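PDB 3OCO: hemolysin-like protein containing CBS domains from Oenococcus oeni, which is of uncertain function, being a CBS-domain pair from a longer membrane protein of the CNNM/CorC type, with FAD binding suggested for the family. Local coordinates for residues Ala86-Ser89 against Thr90-Arg93; Asp43-Leu46 against Leu47-Glu51. All coordinates share one frame; numbering follows the deposited sequence.

Interaction 1: residues Ala86-Ser89 against Thr90-Arg93; sequences AKIS and TIMR
T90 turns back on K87 and grips its carbonyl twice. The backbone N of T90 donates to K87 O at 2.8 Å, from well above the carbonyl plane, while its hydroxyl OG1 donates to the same oxygen, also at 2.8 Å and much closer to that plane. The side-chain bond is possible because OG1 sits between the backbone N and the carbonyl carbon (chi1 69°), facing back along the chain. The methyl CG2 also packs beside K87 O, and OG1 brushes A86 CB at 3.7 Å.

One residue on, I88 O is likewise shared, here by two backbone donors. I91 N reaches it at 2.8 Å and M92 N at 2.9 Å, the latter approaching almost in line with the C=O bond. K87-T90 and I88-I91 therefore form two overlapping turns of type I/III geometry, close to a short turn of 3-10 helix, with M92 N adding an i to i+4 bond to I88 O. S89 is the corner residue common to both turns. The CB of I88 is directed away from T90-R93, yet CG2 still meets I91 CG1 loosely at 4.4 Å, and I91 CG1 itself rests on I88 O at 3.3 Å.

This compact turn lies in the connection between helix 73-83 and strand 96-99. I88 is buried against A44 of helix 41-51, V58 of strand 55-60 and A71 of strand 66-72; I91 rests on I41 of that helix, and selenomethionine M92 covers V58 and I68 on the two strands.

Interaction 2: residues Asp43-Leu46 against Leu47-Glu51; sequences DALL and LYLEE
Y48 N donates to A44 O at 2.9 Å with an N-H...O angle of 169°, the straightest of four i to i+4 backbone bonds that join D43-L46 to L47-E51. L47 N binds D43 O and L49 N binds L45 O, each at 3.1 Å. E50 N to L46 O, at 3.3 Å, is weak, although the next bond, E51 N to L47 O, is sound.

The apolar contact is between L45 and L49, which meet one turn apart, their side chains crossing at a slant. L45 holds CG anti to its own N (chi1 177°), whereas L49 swings CG beside its N (chi1 -75°); these two settings bring L49 CD1 alongside L45, 4.1 Å from its CG.

Other side-chain carbons lie on backbone carbonyls: L49 CG is 3.5 Å from L45 O, and L47 CB rests against A44 O at 3.5 Å.

Several polar groups find partners beyond the two segments: D43 OD2 bonds T40 OG1, E51 OE1 bonds S33 OG, and L49 O is bonded to Y74 OH of the second subunit. R81 of that subunit packs on L45, L46 and L49.

In the fold, A44 and L45 lean on helix 73-83 of the same chain, and L47 on F56 of strand 55-60. This is the helix of a beta-alpha-beta unit, strand 35-36, helix 41-51, strand 55-60, as expected in a CBS domain, and here it also faces the dimer partner.

Interaction 2 comes first along the chain, within helix 41-51; interaction 1 follows in the loop that leads from helix 73-83 to strand 96-99. Their centres are about 15 Å apart, yet they touch directly where I88 CD1 packs on A44 CB at 3.4 Å. The two fall in different CBS sequence ranges, but in space the turn of 86-93 rests on helix 41-51 and strand 55-60 of the beta-alpha-beta unit and on the adjoining strand 66-72. Residues 86-93 thus pack on the sheet and helix of the first CBS module before the chain enters the other sheet at strand 96-99.

Interaction 1: residues Ala86-Ser89 against Thr90-Arg93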
ATOM      1  N   ALA A  86     -18.634 -14.758  -9.806  1.00 39.76           N
ATOM      2  CA  ALA A  86     -18.213 -13.911 -10.909  1.00 33.05           C
ATOM      3  C   ALA A  86     -16.724 -14.104 -11.163  1.00 32.13           C
ATOM      4  O   ALA A  86     -15.976 -14.456 -10.254  1.00 29.52           O
ATOM      5  CB  ALA A  86     -18.533 -12.455 -10.618  1.00 27.83           C
ATOM      6  N   LYS A  87     -16.310 -13.883 -12.408  1.00 33.17           N
ATOM      7  CA  LYS A  87     -14.945 -14.153 -12.860  1.00 26.97           C
ATOM      8  C   LYS A  87     -14.087 -12.937 -12.620  1.00 21.46           C
ATOM      9  O   LYS A  87     -14.582 -11.814 -12.661  1.00 27.66           O
ATOM     10  CB  LYS A  87     -14.923 -14.442 -14.376  1.00 24.25           C
ATOM     11  CG  LYS A  87     -15.702 -15.674 -14.836  1.00 27.79           C
ATOM     12  CD  LYS A  87     -15.040 -16.938 -14.315  1.00 30.84           C
ATOM     13  CE  LYS A  87     -15.608 -18.136 -14.995  1.00 37.73           C
ATOM     14  NZ  LYS A  87     -15.622 -17.869 -16.477  1.00 51.17           N
ATOM     15  N   ILE A  88     -12.788 -13.153 -12.438  1.00 22.07           N
ATOM     16  CA  ILE A  88     -11.873 -12.051 -12.181  1.00 28.23           C
ATOM     17  C   ILE A  88     -12.050 -10.942 -13.216  1.00 33.64           C
ATOM     18  O   ILE A  88     -11.957  -9.762 -12.888  1.00 33.04           O
ATOM     19  CB  ILE A  88     -10.413 -12.523 -12.152  1.00 37.06           C
ATOM     20  CG1 ILE A  88     -10.243 -13.640 -11.131  1.00 39.39           C
ATOM     21  CG2 ILE A  88      -9.500 -11.385 -11.759  1.00 38.95           C
ATOM     22  CD1 ILE A  88     -10.374 -13.163  -9.711  1.00 30.84           C
ATOM     23  N   SER A  89     -12.310 -11.323 -14.464  1.00 32.54           N
ATOM     24  CA  SER A  89     -12.470 -10.350 -15.541  1.00 31.38           C
ATOM     25  C   SER A  89     -13.497  -9.272 -15.217  1.00 27.05           C
ATOM     26  O   SER A  89     -13.446  -8.163 -15.744  1.00 29.87           O
ATOM     27  CB  SER A  89     -12.882 -11.051 -16.842  1.00 31.92           C
ATOM     28  OG  SER A  89     -14.038 -11.854 -16.635  1.00 27.33           O
ATOM     29  N   THR A  90     -14.460  -9.596 -14.375  1.00 33.71           N
ATOM     30  CA  THR A  90     -15.461  -8.598 -14.044  1.00 34.90           C
ATOM     31  C   THR A  90     -14.905  -7.486 -13.132  1.00 34.39           C
ATOM     32  O   THR A  90     -15.414  -6.369 -13.164  1.00 36.60           O
ATOM     33  CB  THR A  90     -16.750  -9.237 -13.489  1.00 43.60           C
ATOM     34  OG1 THR A  90     -16.503  -9.796 -12.190  1.00 36.72           O
ATOM     35  CG2 THR A  90     -17.250 -10.336 -14.466  1.00 23.02           C
ATOM     36  N   ILE A  91     -13.839  -7.767 -12.376  1.00 23.27           N
ATOM     37  CA  ILE A  91     -13.195  -6.726 -11.555  1.00 30.27           C
ATOM     38  C   ILE A  91     -11.821  -6.204 -12.055  1.00 44.37           C
ATOM     39  O   ILE A  91     -11.385  -5.123 -11.679  1.00 41.41           O
ATOM     40  CB  ILE A  91     -13.051  -7.158 -10.069  1.00 25.72           C
ATOM     41  CG1 ILE A  91     -12.132  -8.374  -9.926  1.00 22.84           C
ATOM     42  CG2 ILE A  91     -14.417  -7.425  -9.429  1.00 22.26           C
ATOM     43  CD1 ILE A  91     -11.846  -8.718  -8.475  1.00 33.93           C
HETATM   44  N   MSE A  92     -11.142  -6.978 -12.892  1.00 45.79           N
HETATM   45  CA  MSE A  92      -9.802  -6.634 -13.382  1.00 31.93           C
HETATM   46  C   MSE A  92      -9.637  -5.179 -13.840  1.00 26.58           C
HETATM   47  O   MSE A  92     -10.518  -4.622 -14.493  1.00 34.63           O
HETATM   48  CB  MSE A  92      -9.485  -7.576 -14.537  1.00 32.95           C
HETATM   49  CG  MSE A  92      -8.132  -7.437 -15.184  1.00 43.07           C
HETATM   50 SE   MSE A  92      -8.063  -8.702 -16.700  0.78 45.24          SE
HETATM   51  CE  MSE A  92      -8.967  -7.592 -18.028  1.00 45.76           C
ATOM     52  N   ARG A  93      -8.502  -4.564 -13.519  1.00 23.17           N
ATOM     53  CA  ARG A  93      -8.221  -3.210 -14.005  1.00 29.15           C
ATOM     54  C   ARG A  93      -6.859  -3.136 -14.679  1.00 32.26           C
ATOM     55  O   ARG A  93      -6.045  -4.039 -14.513  1.00 27.80           O
ATOM     56  CB  ARG A  93      -8.342  -2.161 -12.884  1.00 41.34           C
ATOM     57  CG  ARG A  93      -8.098  -2.684 -11.492  1.00 45.02           C
ATOM     58  CD  ARG A  93      -9.263  -2.378 -10.563  1.00 51.86           C
ATOM     59  NE  ARG A  93      -9.126  -1.092  -9.889  1.00 54.39           N
ATOM     60  CZ  ARG A  93     -10.112  -0.480  -9.242  1.00 60.26           C
ATOM     61  NH1 ARG A  93      -9.904   0.692  -8.662  1.00 62.39           N
ATOM     62  NH2 ARG A  93     -11.313  -1.035  -9.183  1.00 65.40           N
TER

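Interaction 2: residues Asp43-Leu46 against Leu47-Glu51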
ATOM      1  N   ASP A  43     -12.150 -17.594  -5.638  1.00 34.39           N
ATOM      2  CA  ASP A  43     -10.789 -18.116  -5.740  1.00 39.52           C
ATOM      3  C   ASP A  43      -9.777 -17.049  -5.352  1.00 38.26           C
ATOM      4  O   ASP A  43      -8.859 -17.296  -4.571  1.00 35.97           O
ATOM      5  CB  ASP A  43     -10.488 -18.567  -7.170  1.00 47.17           C
ATOM      6  CG  ASP A  43     -11.184 -19.862  -7.536  1.00 58.14           C
ATOM      7  OD1 ASP A  43     -11.099 -20.826  -6.744  1.00 51.37           O
ATOM      8  OD2 ASP A  43     -11.800 -19.915  -8.627  1.00 69.61           O
ATOM      9  N   ALA A  44      -9.934 -15.877  -5.951  1.00 24.50           N
ATOM     10  CA  ALA A  44      -9.116 -14.733  -5.623  1.00 28.98           C
ATOM     11  C   ALA A  44      -9.138 -14.424  -4.109  1.00 28.71           C
ATOM     12  O   ALA A  44      -8.099 -14.178  -3.517  1.00 31.24           O
ATOM     13  CB  ALA A  44      -9.565 -13.526  -6.436  1.00 25.42           C
ATOM     14  N   LEU A  45     -10.321 -14.448  -3.494  1.00 26.50           N
ATOM     15  CA  LEU A  45     -10.460 -14.172  -2.073  1.00 23.65           C
ATOM     16  C   LEU A  45      -9.585 -15.091  -1.237  1.00 30.38           C
ATOM     17  O   LEU A  45      -8.833 -14.626  -0.394  1.00 31.48           O
ATOM     18  CB  LEU A  45     -11.905 -14.312  -1.603  1.00 24.27           C
ATOM     19  CG  LEU A  45     -12.040 -14.098  -0.071  1.00 28.79           C
ATOM     20  CD1 LEU A  45     -11.557 -12.703   0.300  1.00 21.52           C
ATOM     21  CD2 LEU A  45     -13.468 -14.331   0.462  1.00 19.48           C
ATOM     22  N   LEU A  46      -9.695 -16.398  -1.460  1.00 25.73           N
ATOM     23  CA  LEU A  46      -8.877 -17.363  -0.733  1.00 24.62           C
ATOM     24  C   LEU A  46      -7.389 -17.176  -0.978  1.00 36.19           C
ATOM     25  O   LEU A  46      -6.564 -17.451  -0.097  1.00 37.17           O
ATOM     26  CB  LEU A  46      -9.275 -18.790  -1.091  1.00 29.22           C
ATOM     27  CG  LEU A  46     -10.708 -19.165  -0.736  1.00 43.09           C
ATOM     28  CD1 LEU A  46     -11.018 -20.567  -1.262  1.00 41.62           C
ATOM     29  CD2 LEU A  46     -10.959 -19.032   0.793  1.00 18.55           C
ATOM     30  N   LEU A  47      -7.033 -16.731  -2.179  1.00 32.44           N
ATOM     31  CA  LEU A  47      -5.627 -16.483  -2.451  1.00 29.65           C
ATOM     32  C   LEU A  47      -5.121 -15.296  -1.604  1.00 25.19           C
ATOM     33  O   LEU A  47      -4.068 -15.367  -0.969  1.00 28.34           O
ATOM     34  CB  LEU A  47      -5.373 -16.252  -3.949  1.00 23.74           C
ATOM     35  CG  LEU A  47      -3.870 -16.160  -4.270  1.00 34.92           C
ATOM     36  CD1 LEU A  47      -3.207 -17.529  -4.118  1.00 32.96           C
ATOM     37  CD2 LEU A  47      -3.614 -15.607  -5.662  1.00 44.16           C
ATOM     38  N   TYR A  48      -5.877 -14.204  -1.617  1.00 25.68           N
ATOM     39  CA  TYR A  48      -5.519 -13.012  -0.858  1.00 27.23           C
ATOM     40  C   TYR A  48      -5.305 -13.379   0.617  1.00 24.05           C
ATOM     41  O   TYR A  48      -4.283 -13.039   1.207  1.00 28.71           O
ATOM     42  CB  TYR A  48      -6.601 -11.930  -1.032  1.00 23.31           C
ATOM     43  CG  TYR A  48      -6.545 -10.829   0.004  1.00 34.38           C
ATOM     44  CD1 TYR A  48      -5.426 -10.008   0.118  1.00 30.77           C
ATOM     45  CD2 TYR A  48      -7.610 -10.603   0.866  1.00 31.34           C
ATOM     46  CE1 TYR A  48      -5.371  -9.002   1.066  1.00 34.62           C
ATOM     47  CE2 TYR A  48      -7.559  -9.602   1.813  1.00 26.86           C
ATOM     48  CZ  TYR A  48      -6.440  -8.803   1.908  1.00 34.09           C
ATOM     49  OH  TYR A  48      -6.386  -7.809   2.862  1.00 36.67           O
ATOM     50  N   LEU A  49      -6.249 -14.123   1.180  1.00 22.25           N
ATOM     51  CA  LEU A  49      -6.228 -14.476   2.601  1.00 30.63           C
ATOM     52  C   LEU A  49      -5.012 -15.301   2.959  1.00 30.81           C
ATOM     53  O   LEU A  49      -4.557 -15.297   4.102  1.00 34.93           O
ATOM     54  CB  LEU A  49      -7.509 -15.225   2.984  1.00 25.86           C
ATOM     55  CG  LEU A  49      -8.716 -14.297   3.080  1.00 28.29           C
ATOM     56  CD1 LEU A  49      -9.988 -15.054   3.314  1.00 28.59           C
ATOM     57  CD2 LEU A  49      -8.491 -13.313   4.211  1.00 36.82           C
ATOM     58  N   GLU A  50      -4.485 -16.000   1.966  1.00 31.39           N
ATOM     59  CA  GLU A  50      -3.320 -16.847   2.150  1.00 31.95           C
ATOM     60  C   GLU A  50      -1.999 -16.094   1.939  1.00 32.36           C
ATOM     61  O   GLU A  50      -1.001 -16.384   2.606  1.00 31.93           O
ATOM     62  CB  GLU A  50      -3.403 -18.035   1.189  1.00 36.03           C
ATOM     63  CG  GLU A  50      -2.228 -18.994   1.259  1.00 36.23           C
ATOM     64  CD  GLU A  50      -2.135 -19.742   2.587  1.00 42.29           C
ATOM     65  OE1 GLU A  50      -3.036 -19.583   3.442  1.00 43.26           O
ATOM     66  OE2 GLU A  50      -1.155 -20.496   2.767  1.00 42.71           O
ATOM     67  N   GLU A  51      -1.987 -15.126   1.025  1.00 25.03           N
ATOM     68  CA  GLU A  51      -0.731 -14.474   0.637  1.00 27.57           C
ATOM     69  C   GLU A  51      -0.657 -12.964   0.920  1.00 31.69           C
ATOM     70  O   GLU A  51       0.414 -12.364   0.797  1.00 30.84           O
ATOM     71  CB  GLU A  51      -0.455 -14.728  -0.844  1.00 28.93           C
ATOM     72  CG  GLU A  51      -0.677 -16.177  -1.251  1.00 40.95           C
ATOM     73  CD  GLU A  51       0.081 -16.551  -2.506  1.00 48.50           C
ATOM     74  OE1 GLU A  51      -0.284 -16.039  -3.586  1.00 54.66           O
ATOM     75  OE2 GLU A  51       1.038 -17.356  -2.411  1.00 46.71           O
TER